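Local coordinates for alpha-actinin-like protein 1 (Schizosaccharomyces pombe, PDB 5BVR) that binds the sides of actin filaments and takes part in actin-ring formation and organization, cytokinesis and septation in fission yeast, at residues R153-G158 against C162-Q167; R137-Y142 against V146-F151. All coordinates share one frame; numbering follows the deposited sequence.

Contact 1: residues R153-G158 against C162-Q167; sequences RSWTNG and CALIHQ
Trp155 and Leu164 meet at the ring's far end, where the six-membered part of the indole reaches the helix. Starting at its CB, Trp155 turns CG anti to its own carbonyl carbon (chi1 -60°), and this throw carries the ring from the loop to the side of helix 159-168. NE1, on the five-membered ring, gives its N-H to the backbone O of Asp150, which, with the packing of the ring's neighbours, is consistent with an indole held in one orientation. At the other end, Trp155 CH2 lies 3.8 Å from Leu164 CD1 and Trp155 CZ3 lies 3.9 Å from the same methyl. Leu164 CD1 sits in the plane of the ring, at its edge, and the two side chains cross at about a right angle; the leucine does not cover a face. The ring of Phe161 meets the indole obliquely, and Ile220 and Val224 of helix 217-234 also pack on it.

The backbone joins the same two segments a second time. A type I beta turn from Trp155 to Gly158 leads into the helix, with Gly158 as its N-cap residue. Cys162 N donates to Gly158 O over 3.2 Å, a nearly straight bond (161° at the hydrogen) that lies in the carbonyl plane and is the first i to i+4 link of the helix. Cys162 SG stands 3.5 Å from that same Gly158 O. Gly158 has a positive phi of 87°; a side chain there would collide with the carbonyl O of Asn157, so glycine suits the position.

Because the one polar atom of the buried indole is satisfied by an earlier residue of the same loop, Asp150, its six-membered edge can face the apolar interior between the helices of the second calponin-homology domain.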
ATOM      1  N   ARG A 153      -7.729  10.107  10.706  1.00 15.39           N
ATOM      2  CA  ARG A 153      -8.308  10.006  12.026  1.00 15.98           C
ATOM      3  C   ARG A 153      -9.515   9.095  12.100  1.00 16.88           C
ATOM      4  O   ARG A 153      -9.837   8.616  13.182  1.00 16.77           O
ATOM      5  CB  ARG A 153      -8.664  11.405  12.531  1.00 19.40           C
ATOM      6  CG  ARG A 153      -7.580  12.423  12.182  1.00 29.37           C
ATOM      7  CD  ARG A 153      -7.399  13.466  13.194  1.00 39.48           C
ATOM      8  NE  ARG A 153      -7.001  12.875  14.455  1.00 37.13           N
ATOM      9  CZ  ARG A 153      -6.939  13.561  15.582  1.00 40.21           C
ATOM     10  NH1 ARG A 153      -7.274  14.847  15.592  1.00 52.28           N
ATOM     11  NH2 ARG A 153      -6.565  12.960  16.693  1.00 35.72           N
ATOM     12  N   SER A 154     -10.179   8.852  10.971  1.00 14.90           N
ATOM     13  CA  SER A 154     -11.343   7.962  10.960  1.00 14.40           C
ATOM     14  C   SER A 154     -10.996   6.501  11.226  1.00 15.49           C
ATOM     15  O   SER A 154     -11.892   5.687  11.398  1.00 15.26           O
ATOM     16  CB  SER A 154     -12.058   8.005   9.597  1.00 16.49           C
ATOM     17  OG  SER A 154     -12.469   9.304   9.262  1.00 19.85           O
ATOM     18  N   TRP A 155      -9.709   6.164  11.206  1.00 14.29           N
ATOM     19  CA  TRP A 155      -9.251   4.779  11.306  1.00 12.74           C
ATOM     20  C   TRP A 155      -8.506   4.423  12.596  1.00 13.44           C
ATOM     21  O   TRP A 155      -8.219   3.247  12.834  1.00 15.47           O
ATOM     22  CB  TRP A 155      -8.289   4.504  10.122  1.00 13.96           C
ATOM     23  CG  TRP A 155      -8.980   4.693   8.810  1.00 13.02           C
ATOM     24  CD1 TRP A 155      -9.099   5.844   8.113  1.00 15.21           C
ATOM     25  CD2 TRP A 155      -9.753   3.706   8.101  1.00 12.69           C
ATOM     26  NE1 TRP A 155      -9.868   5.641   6.992  1.00 14.48           N
ATOM     27  CE2 TRP A 155     -10.284   4.335   6.964  1.00 13.86           C
ATOM     28  CE3 TRP A 155     -10.029   2.350   8.316  1.00 14.08           C
ATOM     29  CZ2 TRP A 155     -11.079   3.661   6.045  1.00 13.95           C
ATOM     30  CZ3 TRP A 155     -10.818   1.674   7.393  1.00 15.00           C
ATOM     31  CH2 TRP A 155     -11.303   2.332   6.262  1.00 14.26           C
ATOM     32  N   THR A 156      -8.236   5.419  13.442  1.00 15.71           N
ATOM     33  CA  THR A 156      -7.331   5.206  14.565  1.00 16.25           C
ATOM     34  C   THR A 156      -7.955   4.496  15.762  1.00 15.36           C
ATOM     35  O   THR A 156      -7.234   4.011  16.620  1.00 17.90           O
ATOM     36  CB  THR A 156      -6.671   6.528  15.007  1.00 15.49           C
ATOM     37  OG1 THR A 156      -7.671   7.454  15.459  1.00 17.50           O
ATOM     38  CG2 THR A 156      -5.847   7.129  13.846  1.00 17.74           C
ATOM     39  N   ASN A 157      -9.274   4.362  15.806  1.00 15.10           N
ATOM     40  CA  ASN A 157      -9.891   3.649  16.936  1.00 17.84           C
ATOM     41  C   ASN A 157     -10.178   2.170  16.667  1.00 16.30           C
ATOM     42  O   ASN A 157     -10.740   1.492  17.522  1.00 18.35           O
ATOM     43  CB  ASN A 157     -11.140   4.369  17.467  1.00 19.79           C
ATOM     44  CG  ASN A 157     -12.356   4.239  16.558  1.00 19.00           C
ATOM     45  OD1 ASN A 157     -12.373   3.445  15.639  1.00 18.75           O
ATOM     46  ND2 ASN A 157     -13.382   5.019  16.823  1.00 21.58           N
ATOM     47  N   GLY A 158      -9.808   1.684  15.478  1.00 15.87           N
ATOM     48  CA  GLY A 158      -9.971   0.262  15.163  1.00 16.48           C
ATOM     49  C   GLY A 158     -11.315  -0.154  14.599  1.00 18.47           C
ATOM     50  O   GLY A 158     -11.426  -1.226  13.981  1.00 17.26           O
ATOM     51  N   CYS A 162     -12.763  -3.071  11.751  1.00 15.89           N
ATOM     52  CA  CYS A 162     -13.619  -4.159  12.230  1.00 15.83           C
ATOM     53  C   CYS A 162     -14.957  -4.182  11.510  1.00 17.89           C
ATOM     54  O   CYS A 162     -15.457  -5.262  11.168  1.00 19.01           O
ATOM     55  CB  CYS A 162     -13.853  -4.077  13.733  1.00 20.75           C
ATOM     56  SG  CYS A 162     -12.384  -4.478  14.730  1.00 18.67           S
ATOM     57  N   ALA A 163     -15.531  -3.008  11.250  1.00 17.37           N
ATOM     58  CA  ALA A 163     -16.836  -2.925  10.594  1.00 18.48           C
ATOM     59  C   ALA A 163     -16.719  -3.404   9.156  1.00 17.60           C
ATOM     60  O   ALA A 163     -17.618  -4.102   8.663  1.00 17.90           O
ATOM     61  CB  ALA A 163     -17.359  -1.516  10.627  1.00 18.42           C
ATOM     62  N   LEU A 164     -15.632  -3.041   8.471  1.00 15.16           N
ATOM     63  CA  LEU A 164     -15.456  -3.495   7.094  1.00 15.08           C
ATOM     64  C   LEU A 164     -15.447  -5.007   7.030  1.00 19.73           C
ATOM     65  O   LEU A 164     -16.066  -5.593   6.160  1.00 18.86           O
ATOM     66  CB  LEU A 164     -14.160  -2.943   6.512  1.00 15.18           C
ATOM     67  CG  LEU A 164     -14.176  -1.517   5.979  1.00 16.84           C
ATOM     68  CD1 LEU A 164     -12.765  -1.131   5.528  1.00 19.45           C
ATOM     69  CD2 LEU A 164     -15.139  -1.342   4.832  1.00 20.30           C
ATOM     70  N   ILE A 165     -14.726  -5.639   7.949  1.00 16.06           N
ATOM     71  CA  ILE A 165     -14.631  -7.090   7.979  1.00 18.19           C
ATOM     72  C   ILE A 165     -15.990  -7.697   8.317  1.00 18.47           C
ATOM     73  O   ILE A 165     -16.458  -8.619   7.636  1.00 20.33           O
ATOM     74  CB  ILE A 165     -13.585  -7.557   8.995  1.00 19.16           C
ATOM     75  CG1 ILE A 165     -12.197  -7.126   8.509  1.00 19.93           C
ATOM     76  CG2 ILE A 165     -13.627  -9.069   9.156  1.00 23.28           C
ATOM     77  CD1 ILE A 165     -11.116  -7.316   9.535  1.00 22.64           C
ATOM     78  N   HIS A 166     -16.621  -7.187   9.363  1.00 19.35           N
ATOM     79  CA  HIS A 166     -17.910  -7.717   9.780  1.00 19.84           C
ATOM     80  C   HIS A 166     -18.975  -7.665   8.674  1.00 20.44           C
ATOM     81  O   HIS A 166     -19.743  -8.634   8.485  1.00 21.96           O
ATOM     82  CB  HIS A 166     -18.404  -6.974  11.026  1.00 20.18           C
ATOM     83  CG  HIS A 166     -19.765  -7.377  11.473  1.00 22.59           C
ATOM     84  ND1 HIS A 166     -20.850  -6.535  11.369  1.00 23.49           N
ATOM     85  CD2 HIS A 166     -20.222  -8.521  12.033  1.00 26.15           C
ATOM     86  CE1 HIS A 166     -21.923  -7.151  11.840  1.00 27.33           C
ATOM     87  NE2 HIS A 166     -21.565  -8.348  12.269  1.00 27.36           N
ATOM     88  N   GLN A 167     -19.069  -6.557   7.951  1.00 20.26           N
ATOM     89  CA  GLN A 167     -20.131  -6.438   6.957  1.00 22.02           C
ATOM     90  C   GLN A 167     -19.875  -7.368   5.775  1.00 21.28           C
ATOM     91  O   GLN A 167     -20.815  -7.853   5.143  1.00 24.28           O
ATOM     92  CB  GLN A 167     -20.360  -5.003   6.498  1.00 21.77           C
ATOM     93  CG  GLN A 167     -19.183  -4.328   5.861  1.00 19.00           C
ATOM     94  CD  GLN A 167     -19.040  -4.668   4.405  1.00 19.05           C
ATOM     95  OE1 GLN A 167     -20.039  -4.793   3.687  1.00 22.69           O
ATOM     96  NE2 GLN A 167     -17.786  -4.778   3.947  1.00 20.79           N
TER

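Contact 2: residues R137-Y142 against V146-F151; sequences RKTANY and VDVQDF
Val146 packs against both Tyr142 and Thr139, using a different branch for each. Its CB lies 3.7 Å from Tyr142 CB, with Val146 CG2 alongside that same methylene, while Val146 CG1 comes 3.8 Å from Thr139 CB. With CG1 anti to the backbone N (chi1 174°), that methyl is turned to Thr139 and CG2 to Tyr142. The backbone closes the turn as well: Val146 N donates to Tyr142 O at 3.0 Å, and the bond is straight at the hydrogen (166°), although the donor is tilted 34° from the carbonyl plane. Shortening Val146 to an alanine removes both methyls and would probably leave a gap beside Thr139 CB, while the CB-to-CB touch with Tyr142 could remain.

Val148 approaches the same threonine, its CG2 lying 3.9 Å from Thr139 OG1. That hydroxyl is in polar use as well: a water donates to Thr139 OG1 at 2.7 Å and accepts from Val148 N at 2.8 Å, bridging the two segments, and Thr139 OG1 is also hydrogen-bonded to Cys135 O one helical turn back.

In the next shell, the ring of Tyr142 meets Tyr175 edge-to-face. Gln136 NE2 holds Val148 O from the helix side. The whole arrangement folds the chain back just past the C-terminal end of helix 127-138: Val148 rests on Leu132 and Cys135 of that helix, and Tyr142 leans on Ala163 and Gln167 of helix 159-168.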
ATOM      1  N   ARG A 137     -19.754   3.657   1.959  1.00 16.72           N
ATOM      2  CA  ARG A 137     -20.923   2.841   1.648  1.00 17.67           C
ATOM      3  C   ARG A 137     -20.912   1.527   2.424  1.00 16.68           C
ATOM      4  O   ARG A 137     -21.949   1.096   2.963  1.00 19.79           O
ATOM      5  CB  ARG A 137     -21.020   2.593   0.143  1.00 18.70           C
ATOM      6  CG  ARG A 137     -21.356   3.841  -0.678  1.00 21.01           C
ATOM      7  CD  ARG A 137     -22.838   4.299  -0.556  1.00 24.86           C
ATOM      8  NE  ARG A 137     -23.081   5.394  -1.502  1.00 23.44           N
ATOM      9  CZ  ARG A 137     -22.906   6.685  -1.244  1.00 26.31           C
ATOM     10  NH1 ARG A 137     -22.558   7.094  -0.021  1.00 30.23           N
ATOM     11  NH2 ARG A 137     -23.085   7.575  -2.213  1.00 26.08           N
ATOM     12  N   LYS A 138     -19.753   0.887   2.505  1.00 16.98           N
ATOM     13  CA  LYS A 138     -19.645  -0.392   3.183  1.00 16.88           C
ATOM     14  C   LYS A 138     -19.843  -0.264   4.699  1.00 18.71           C
ATOM     15  O   LYS A 138     -20.240  -1.227   5.342  1.00 22.36           O
ATOM     16  CB  LYS A 138     -18.305  -1.068   2.896  1.00 17.81           C
ATOM     17  CG  LYS A 138     -18.128  -1.574   1.454  1.00 18.13           C
ATOM     18  CD  LYS A 138     -19.144  -2.641   1.081  1.00 18.35           C
ATOM     19  CE  LYS A 138     -18.830  -3.254  -0.275  1.00 22.01           C
ATOM     20  NZ  LYS A 138     -19.761  -4.391  -0.580  1.00 26.16           N
ATOM     21  N   THR A 139     -19.596   0.919   5.261  1.00 17.39           N
ATOM     22  CA  THR A 139     -19.771   1.118   6.714  1.00 17.20           C
ATOM     23  C   THR A 139     -20.998   1.936   7.078  1.00 18.79           C
ATOM     24  O   THR A 139     -21.144   2.357   8.230  1.00 20.03           O
ATOM     25  CB  THR A 139     -18.512   1.763   7.352  1.00 18.18           C
ATOM     26  OG1 THR A 139     -18.255   3.051   6.764  1.00 17.88           O
ATOM     27  CG2 THR A 139     -17.310   0.849   7.203  1.00 20.02           C
ATOM     28  N   ALA A 140     -21.880   2.111   6.109  1.00 20.18           N
ATOM     29  CA  ALA A 140     -23.110   2.886   6.284  1.00 21.55           C
ATOM     30  C   ALA A 140     -23.931   2.454   7.489  1.00 25.55           C
ATOM     31  O   ALA A 140     -24.564   3.291   8.128  1.00 29.83           O
ATOM     32  CB  ALA A 140     -23.943   2.774   5.032  1.00 24.52           C
ATOM     33  N   ASN A 141     -23.940   1.165   7.797  1.00 20.81           N
ATOM     34  CA  ASN A 141     -24.782   0.687   8.895  1.00 25.06           C
ATOM     35  C   ASN A 141     -24.157   0.762  10.285  1.00 22.79           C
ATOM     36  O   ASN A 141     -24.744   0.265  11.257  1.00 27.04           O
ATOM     37  CB  ASN A 141     -25.226  -0.737   8.618  1.00 29.26           C
ATOM     38  CG  ASN A 141     -26.156  -0.824   7.423  1.00 35.20           C
ATOM     39  OD1 ASN A 141     -26.930   0.096   7.161  1.00 37.51           O
ATOM     40  ND2 ASN A 141     -26.074  -1.920   6.691  1.00 34.64           N
ATOM     41  N   TYR A 142     -22.997   1.412  10.390  1.00 19.45           N
ATOM     42  CA  TYR A 142     -22.203   1.424  11.622  1.00 20.75           C
ATOM     43  C   TYR A 142     -22.102   2.812  12.256  1.00 21.55           C
ATOM     44  O   TYR A 142     -21.307   3.025  13.168  1.00 22.47           O
ATOM     45  CB  TYR A 142     -20.805   0.830  11.348  1.00 19.77           C
ATOM     46  CG  TYR A 142     -20.871  -0.615  10.934  1.00 18.61           C
ATOM     47  CD1 TYR A 142     -21.194  -0.974   9.629  1.00 20.52           C
ATOM     48  CD2 TYR A 142     -20.633  -1.636  11.848  1.00 21.73           C
ATOM     49  CE1 TYR A 142     -21.277  -2.290   9.261  1.00 18.65           C
ATOM     50  CE2 TYR A 142     -20.718  -2.956  11.483  1.00 20.27           C
ATOM     51  CZ  TYR A 142     -21.028  -3.282  10.181  1.00 19.43           C
ATOM     52  OH  TYR A 142     -21.135  -4.618   9.811  1.00 23.53           O
ATOM     53  N   VAL A 146     -18.785   4.468  13.832  1.00 20.55           N
ATOM     54  CA  VAL A 146     -17.929   4.533  12.650  1.00 19.39           C
ATOM     55  C   VAL A 146     -18.401   5.674  11.757  1.00 17.76           C
ATOM     56  O   VAL A 146     -19.591   5.825  11.487  1.00 19.55           O
ATOM     57  CB  VAL A 146     -17.983   3.197  11.875  1.00 18.24           C
ATOM     58  CG1 VAL A 146     -17.209   3.293  10.560  1.00 19.42           C
ATOM     59  CG2 VAL A 146     -17.459   2.062  12.724  1.00 21.59           C
ATOM     60  N   ASP A 147     -17.453   6.487  11.301  1.00 18.35           N
ATOM     61  CA  ASP A 147     -17.757   7.594  10.410  1.00 17.24           C
ATOM     62  C   ASP A 147     -16.516   7.873   9.580  1.00 18.76           C
ATOM     63  O   ASP A 147     -15.612   8.595  10.002  1.00 19.94           O
ATOM     64  CB  ASP A 147     -18.184   8.832  11.188  1.00 20.21           C
ATOM     65  CG  ASP A 147     -18.623   9.969  10.282  1.00 25.58           C
ATOM     66  OD1 ASP A 147     -18.898   9.737   9.089  1.00 31.57           O
ATOM     67  OD2 ASP A 147     -18.706  11.111  10.784  1.00 30.81           O
ATOM     68  N   VAL A 148     -16.441   7.265   8.404  1.00 15.97           N
ATOM     69  CA  VAL A 148     -15.240   7.364   7.593  1.00 16.23           C
ATOM     70  C   VAL A 148     -15.292   8.658   6.795  1.00 20.47           C
ATOM     71  O   VAL A 148     -16.121   8.819   5.895  1.00 22.51           O
ATOM     72  CB  VAL A 148     -15.089   6.153   6.675  1.00 17.43           C
ATOM     73  CG1 VAL A 148     -13.865   6.330   5.809  1.00 18.98           C
ATOM     74  CG2 VAL A 148     -14.940   4.899   7.489  1.00 17.24           C
ATOM     75  N   GLN A 149     -14.431   9.600   7.150  1.00 16.26           N
ATOM     76  CA  GLN A 149     -14.422  10.917   6.534  1.00 18.42           C
ATOM     77  C   GLN A 149     -13.080  11.230   5.874  1.00 16.09           C
ATOM     78  O   GLN A 149     -12.946  12.273   5.218  1.00 19.29           O
ATOM     79  CB  GLN A 149     -14.713  11.989   7.584  1.00 21.59           C
ATOM     80  CG  GLN A 149     -16.146  11.979   8.081  1.00 23.70           C
ATOM     81  CD  GLN A 149     -17.157  12.135   6.947  1.00 42.74           C
ATOM     82  OE1 GLN A 149     -16.918  12.871   5.988  1.00 43.87           O
ATOM     83  NE2 GLN A 149     -18.285  11.433   7.048  1.00 43.73           N
ATOM     84  N   ASP A 150     -12.105  10.327   6.043  1.00 15.61           N
ATOM     85  CA  ASP A 150     -10.740  10.536   5.601  1.00 15.73           C
ATOM     86  C   ASP A 150      -9.976   9.231   5.686  1.00 16.56           C
ATOM     87  O   ASP A 150     -10.552   8.202   6.019  1.00 14.49           O
ATOM     88  CB  ASP A 150     -10.088  11.590   6.494  1.00 15.32           C
ATOM     89  CG  ASP A 150     -10.199  11.233   7.948  1.00 17.23           C
ATOM     90  OD1 ASP A 150      -9.901  10.081   8.325  1.00 15.74           O
ATOM     91  OD2 ASP A 150     -10.678  12.107   8.716  1.00 25.38           O
ATOM     92  N   PHE A 151      -8.694   9.281   5.338  1.00 15.46           N
ATOM     93  CA  PHE A 151      -7.789   8.157   5.505  1.00 14.04           C
ATOM     94  C   PHE A 151      -6.772   8.404   6.613  1.00 15.09           C
ATOM     95  O   PHE A 151      -5.618   7.963   6.540  1.00 15.74           O
ATOM     96  CB  PHE A 151      -7.086   7.856   4.176  1.00 15.42           C
ATOM     97  CG  PHE A 151      -8.015   7.294   3.124  1.00 15.25           C
ATOM     98  CD1 PHE A 151      -8.510   6.031   3.259  1.00 15.53           C
ATOM     99  CD2 PHE A 151      -8.370   8.029   2.020  1.00 14.90           C
ATOM    100  CE1 PHE A 151      -9.367   5.493   2.298  1.00 17.44           C
ATOM    101  CE2 PHE A 151      -9.218   7.507   1.060  1.00 15.61           C
ATOM    102  CZ  PHE A 151      -9.714   6.238   1.204  1.00 15.56           C
TER
HETATM  103  O   HOH W   1     -18.581   5.632   7.544  1.00 21.73           O

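In the fold
Contact 2 comes first along the chain and is complete before the residues of contact 1 begin; their centres are 8 Å apart. Both lie within the second calponin-homology domain of the actin-binding part of this alpha-actinin. Together they cover the path from the end of helix 127-138, through the long loop, to helix 159-168. A hydrogen bond between His166 ND1 and Tyr142 OH, 2.5 Å long, ties them directly, in addition to the bond made by the indole of Trp155. Gln167 CG also packs on Lys138 O. Loop and both helices are thereby joined as one packed unit of this mainly helical domain.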